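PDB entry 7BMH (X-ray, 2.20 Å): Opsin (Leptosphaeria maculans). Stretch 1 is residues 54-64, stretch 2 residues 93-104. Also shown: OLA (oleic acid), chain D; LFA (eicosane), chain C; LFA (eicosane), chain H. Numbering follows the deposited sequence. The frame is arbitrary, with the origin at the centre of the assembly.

Stretch 1 54-64: TLWVVFVLMLI
Stretch 2 93-104: TAALSYFAMATG

Two antiparallel helices of one opsin chain pack side by side: their N-to-C directions differ by 159° (signed crossing angle -159°) and their axes approach to 8.2 Å. Residues 54-64 are helical throughout, near phi/psi -62/-42, with i to i+4 bonds such as Phe59 N to Leu55 O (3.0 Å). Residues 93-102 are also helical, with Tyr98 N to Ala94 O at 2.8 Å; Thr103 leaves the helix (-100/21) and Gly104 follows with positive phi (84/23). The register sets Phe59 CA 4.8 Å from Ala95 CA and Leu55 CA 5.3 Å from Ala102 CA, a closeness to which the small alanines are suited. No hydrogen bond crosses the interface; the contact, mostly between apolar side chains, buries 655 Å² counting both sides. Tyr98 (chi1 -87°, chi2 87°) points toward the first helix and offers a ring face to Val58 (t), whose CG1 lies 3.2 Å from the ring centroid, 4° off the normal, a CH-pi contact. Leu55 (m, t) sets CD2 3.8 Å from Tyr98 CD2 and CB 4.1 Å from Ala102 CB. Trp56 starts away from the second helix, but chi1 -77° and chi2 115° bring its indole back, so that Ala102 CB sits over one face, 3.7 Å from the six-membered ring centroid. Phe99 (t, chi2 81°) meets two aromatic rings obliquely: Trp56, centroids 5.8 Å apart and planes at 79°, and Phe59 (chi1 158°, chi2 77°), at 5.3 Å and 50°. Phe59 CD1 also reaches Ala95 O at 3.4 Å, the oxygen lying near the ring plane. Farther along, Met62 (m, m, t) places CB 3.8 Å from Ala95 CB and SD 3.9 Å from Ala94 CB, while Leu63 (m, t) brings CD2 to 3.6 Å from Ala95 CB. Lipid-like chains cover other surfaces: oleic acid C10 lies 3.5 Å from Ser97 CB, and chain C eicosane C6 3.5 Å from Ile64 CD1.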

# COMPACT_ATOMS: atom_id res chain seq x y z
N THR A 54 -3.83 0.23 17.56
CA THR A 54 -3.25 0.88 16.39
C THR A 54 -4.23 0.88 15.22
O THR A 54 -4.32 1.86 14.47
CB THR A 54 -1.95 0.17 16.01
OG1 THR A 54 -1.02 0.30 17.08
CG2 THR A 54 -1.36 0.77 14.75
N LEU A 55 -4.97 -0.22 15.04
CA LEU A 55 -5.97 -0.27 13.99
C LEU A 55 -7.00 0.85 14.17
O LEU A 55 -7.33 1.57 13.22
CB LEU A 55 -6.65 -1.64 13.96
CG LEU A 55 -5.75 -2.84 13.64
CD1 LEU A 55 -6.57 -4.12 13.68
CD2 LEU A 55 -5.03 -2.69 12.29
N TRP A 56 -7.49 1.03 15.40
CA TRP A 56 -8.45 2.10 15.67
C TRP A 56 -7.83 3.47 15.43
O TRP A 56 -8.48 4.37 14.89
CB TRP A 56 -8.97 1.99 17.10
CG TRP A 56 -10.00 0.92 17.33
CD1 TRP A 56 -9.87 -0.19 18.12
CD2 TRP A 56 -11.32 0.88 16.80
NE1 TRP A 56 -11.02 -0.92 18.11
CE2 TRP A 56 -11.93 -0.29 17.29
CE3 TRP A 56 -12.04 1.70 15.94
CZ2 TRP A 56 -13.23 -0.66 16.95
CZ3 TRP A 56 -13.32 1.34 15.60
CH2 TRP A 56 -13.91 0.18 16.10
N VAL A 57 -6.55 3.64 15.80
CA VAL A 57 -5.87 4.91 15.57
C VAL A 57 -5.87 5.25 14.08
O VAL A 57 -6.26 6.35 13.68
CB VAL A 57 -4.45 4.88 16.15
CG1 VAL A 57 -3.69 6.16 15.76
CG2 VAL A 57 -4.48 4.72 17.66
N VAL A 58 -5.43 4.30 13.24
CA VAL A 58 -5.36 4.56 11.80
C VAL A 58 -6.75 4.83 11.24
O VAL A 58 -6.92 5.72 10.40
CB VAL A 58 -4.69 3.39 11.07
CG1 VAL A 58 -4.77 3.61 9.57
CG2 VAL A 58 -3.27 3.27 11.50
N PHE A 59 -7.76 4.08 11.70
CA PHE A 59 -9.12 4.37 11.27
C PHE A 59 -9.49 5.83 11.54
O PHE A 59 -10.03 6.53 10.67
CB PHE A 59 -10.11 3.43 11.96
CG PHE A 59 -11.53 3.96 12.00
CD1 PHE A 59 -12.33 3.91 10.88
CD2 PHE A 59 -12.03 4.52 13.18
CE1 PHE A 59 -13.64 4.41 10.92
CE2 PHE A 59 -13.33 5.02 13.23
CZ PHE A 59 -14.13 4.97 12.10
N VAL A 60 -9.16 6.32 12.74
CA VAL A 60 -9.51 7.70 13.07
C VAL A 60 -8.64 8.68 12.28
O VAL A 60 -9.12 9.72 11.81
CB VAL A 60 -9.39 7.93 14.58
CG1 VAL A 60 -9.51 9.41 14.90
CG2 VAL A 60 -10.49 7.16 15.28
N LEU A 61 -7.36 8.37 12.10
CA LEU A 61 -6.49 9.26 11.33
C LEU A 61 -6.95 9.38 9.88
O LEU A 61 -6.89 10.46 9.29
CB LEU A 61 -5.04 8.79 11.40
CG LEU A 61 -4.36 8.98 12.76
CD1 LEU A 61 -2.92 8.44 12.76
CD2 LEU A 61 -4.39 10.45 13.14
N MET A 62 -7.43 8.27 9.30
CA MET A 62 -7.88 8.33 7.91
C MET A 62 -9.14 9.18 7.76
O MET A 62 -9.27 9.94 6.79
CB MET A 62 -8.12 6.91 7.38
CG MET A 62 -6.83 6.09 7.24
SD MET A 62 -5.68 6.79 6.01
CE MET A 62 -4.16 5.88 6.36
N LEU A 63 -10.08 9.09 8.70
CA LEU A 63 -11.26 9.95 8.65
C LEU A 63 -10.89 11.43 8.77
O LEU A 63 -11.48 12.28 8.09
CB LEU A 63 -12.24 9.57 9.77
CG LEU A 63 -13.00 8.26 9.57
CD1 LEU A 63 -14.11 8.13 10.59
CD2 LEU A 63 -13.57 8.20 8.16
N ILE A 64 -9.94 11.75 9.64
CA ILE A 64 -9.56 13.14 9.84
C ILE A 64 -8.93 13.70 8.57
O ILE A 64 -9.28 14.81 8.12
CB ILE A 64 -8.61 13.25 11.04
CG1 ILE A 64 -9.37 12.87 12.31
CG2 ILE A 64 -8.03 14.65 11.16
CD1 ILE A 64 -8.57 13.06 13.53
N THR A 93 -11.45 4.90 1.72
CA THR A 93 -11.29 3.46 1.55
C THR A 93 -10.43 2.87 2.66
O THR A 93 -10.78 1.85 3.26
CB THR A 93 -10.69 3.16 0.17
OG1 THR A 93 -11.51 3.74 -0.85
CG2 THR A 93 -10.57 1.67 -0.05
N ALA A 94 -9.29 3.50 2.95
CA ALA A 94 -8.46 3.00 4.04
C ALA A 94 -9.21 3.08 5.38
O ALA A 94 -9.03 2.20 6.24
CB ALA A 94 -7.15 3.77 4.10
N ALA A 95 -10.05 4.10 5.57
CA ALA A 95 -10.88 4.16 6.78
C ALA A 95 -11.84 2.97 6.84
O ALA A 95 -11.94 2.30 7.87
CB ALA A 95 -11.64 5.48 6.82
N LEU A 96 -12.54 2.70 5.74
CA LEU A 96 -13.42 1.53 5.66
C LEU A 96 -12.66 0.23 5.91
O LEU A 96 -13.21 -0.71 6.49
CB LEU A 96 -14.09 1.46 4.29
CG LEU A 96 -15.24 2.43 4.01
CD1 LEU A 96 -15.73 2.26 2.59
CD2 LEU A 96 -16.36 2.20 5.00
N SER A 97 -11.41 0.16 5.47
CA SER A 97 -10.61 -1.04 5.68
C SER A 97 -10.17 -1.17 7.13
O SER A 97 -10.34 -2.21 7.76
CB SER A 97 -9.39 -1.04 4.75
OG SER A 97 -8.63 -2.21 4.94
N TYR A 98 -9.57 -0.11 7.68
CA TYR A 98 -9.11 -0.21 9.06
C TYR A 98 -10.28 -0.38 10.03
O TYR A 98 -10.13 -1.06 11.05
CB TYR A 98 -8.25 1.00 9.42
CG TYR A 98 -6.79 0.77 9.05
CD1 TYR A 98 -6.31 1.08 7.78
CD2 TYR A 98 -5.90 0.21 9.96
CE1 TYR A 98 -4.99 0.87 7.43
CE2 TYR A 98 -4.57 -0.00 9.62
CZ TYR A 98 -4.13 0.33 8.35
OH TYR A 98 -2.82 0.11 8.01
N PHE A 99 -11.46 0.18 9.71
CA PHE A 99 -12.61 -0.07 10.57
C PHE A 99 -12.95 -1.56 10.57
O PHE A 99 -13.22 -2.13 11.63
CB PHE A 99 -13.83 0.76 10.15
CG PHE A 99 -15.06 0.54 11.04
CD1 PHE A 99 -15.18 1.20 12.25
CD2 PHE A 99 -16.07 -0.34 10.66
CE1 PHE A 99 -16.29 0.99 13.08
CE2 PHE A 99 -17.18 -0.56 11.48
CZ PHE A 99 -17.29 0.11 12.70
N ALA A 100 -12.90 -2.20 9.40
CA ALA A 100 -13.23 -3.62 9.30
C ALA A 100 -12.23 -4.49 10.08
O ALA A 100 -12.63 -5.37 10.85
CB ALA A 100 -13.29 -4.04 7.84
N MET A 101 -10.94 -4.26 9.89
CA MET A 101 -9.95 -5.01 10.66
C MET A 101 -10.04 -4.68 12.15
O MET A 101 -9.82 -5.56 12.99
CB MET A 101 -8.55 -4.71 10.13
CG MET A 101 -8.39 -5.04 8.66
SD MET A 101 -6.74 -4.73 8.02
CE MET A 101 -6.73 -2.95 7.87
N ALA A 102 -10.37 -3.43 12.49
CA ALA A 102 -10.45 -3.06 13.90
C ALA A 102 -11.53 -3.84 14.63
O ALA A 102 -11.40 -4.12 15.82
CB ALA A 102 -10.70 -1.56 14.05
N THR A 103 -12.61 -4.19 13.94
CA THR A 103 -13.67 -4.99 14.55
C THR A 103 -13.57 -6.46 14.17
O THR A 103 -14.56 -7.19 14.27
CB THR A 103 -15.06 -4.43 14.20
OG1 THR A 103 -15.21 -4.33 12.77
CG2 THR A 103 -15.25 -3.04 14.82
N GLY A 104 -12.39 -6.92 13.74
CA GLY A 104 -12.12 -8.33 13.53
C GLY A 104 -12.55 -8.93 12.21
O GLY A 104 -12.74 -10.15 12.14
C1 OLA D . -15.42 -10.72 7.04
O1 OLA D . -14.31 -11.24 7.31
O2 OLA D . -16.40 -10.71 7.83
C2 OLA D . -15.59 -10.06 5.68
C3 OLA D . -14.48 -9.13 5.33
C4 OLA D . -14.70 -8.42 4.01
C5 OLA D . -13.63 -7.42 3.65
C6 OLA D . -13.54 -6.25 4.60
C7 OLA D . -12.39 -5.31 4.31
C8 OLA D . -12.42 -4.70 2.95
C9 OLA D . -11.14 -4.02 2.56
C10 OLA D . -10.91 -2.80 2.15
C11 OLA D . -11.83 -1.61 2.11
C12 OLA D . -13.01 -1.77 1.22
C13 OLA D . -13.95 -0.58 1.26
C14 OLA D . -15.23 -0.77 0.47
C1 LFA C . -7.70 18.17 15.84
C2 LFA C . -8.68 17.09 15.37
C3 LFA C . -8.52 15.82 16.21
C4 LFA C . -7.13 15.22 16.02
C5 LFA C . -7.08 13.85 16.71
C6 LFA C . -6.11 12.92 15.97
C7 LFA C . -5.66 11.77 16.88
C8 LFA C . -6.68 10.65 16.79
C9 LFA C . -6.23 9.43 17.60
C10 LFA C . -7.52 8.75 18.07
C11 LFA C . -7.21 7.49 18.88
C12 LFA C . -8.47 6.64 19.09
C13 LFA C . -8.03 5.18 19.28
C14 LFA C . -7.65 4.90 20.74
C15 LFA C . -6.13 4.82 20.95
C16 LFA C . -5.77 4.77 22.43
C7 LFA H . 3.41 11.63 10.23
C8 LFA H . 2.45 10.48 10.50
C9 LFA H . 3.22 9.23 10.93
C10 LFA H . 2.57 8.70 12.20
C11 LFA H . 2.25 7.21 12.07
C12 LFA H . 0.94 6.91 12.79
C13 LFA H . 0.78 5.40 12.94
C14 LFA H . -0.23 5.10 14.03
C15 LFA H . 0.36 4.10 15.04
C16 LFA H . -0.23 4.44 16.41
C17 LFA H . 0.29 3.50 17.49
C18 LFA H . -0.61 3.64 18.73
C19 LFA H . -0.54 2.38 19.58
C20 LFA H . -0.95 2.72 21.02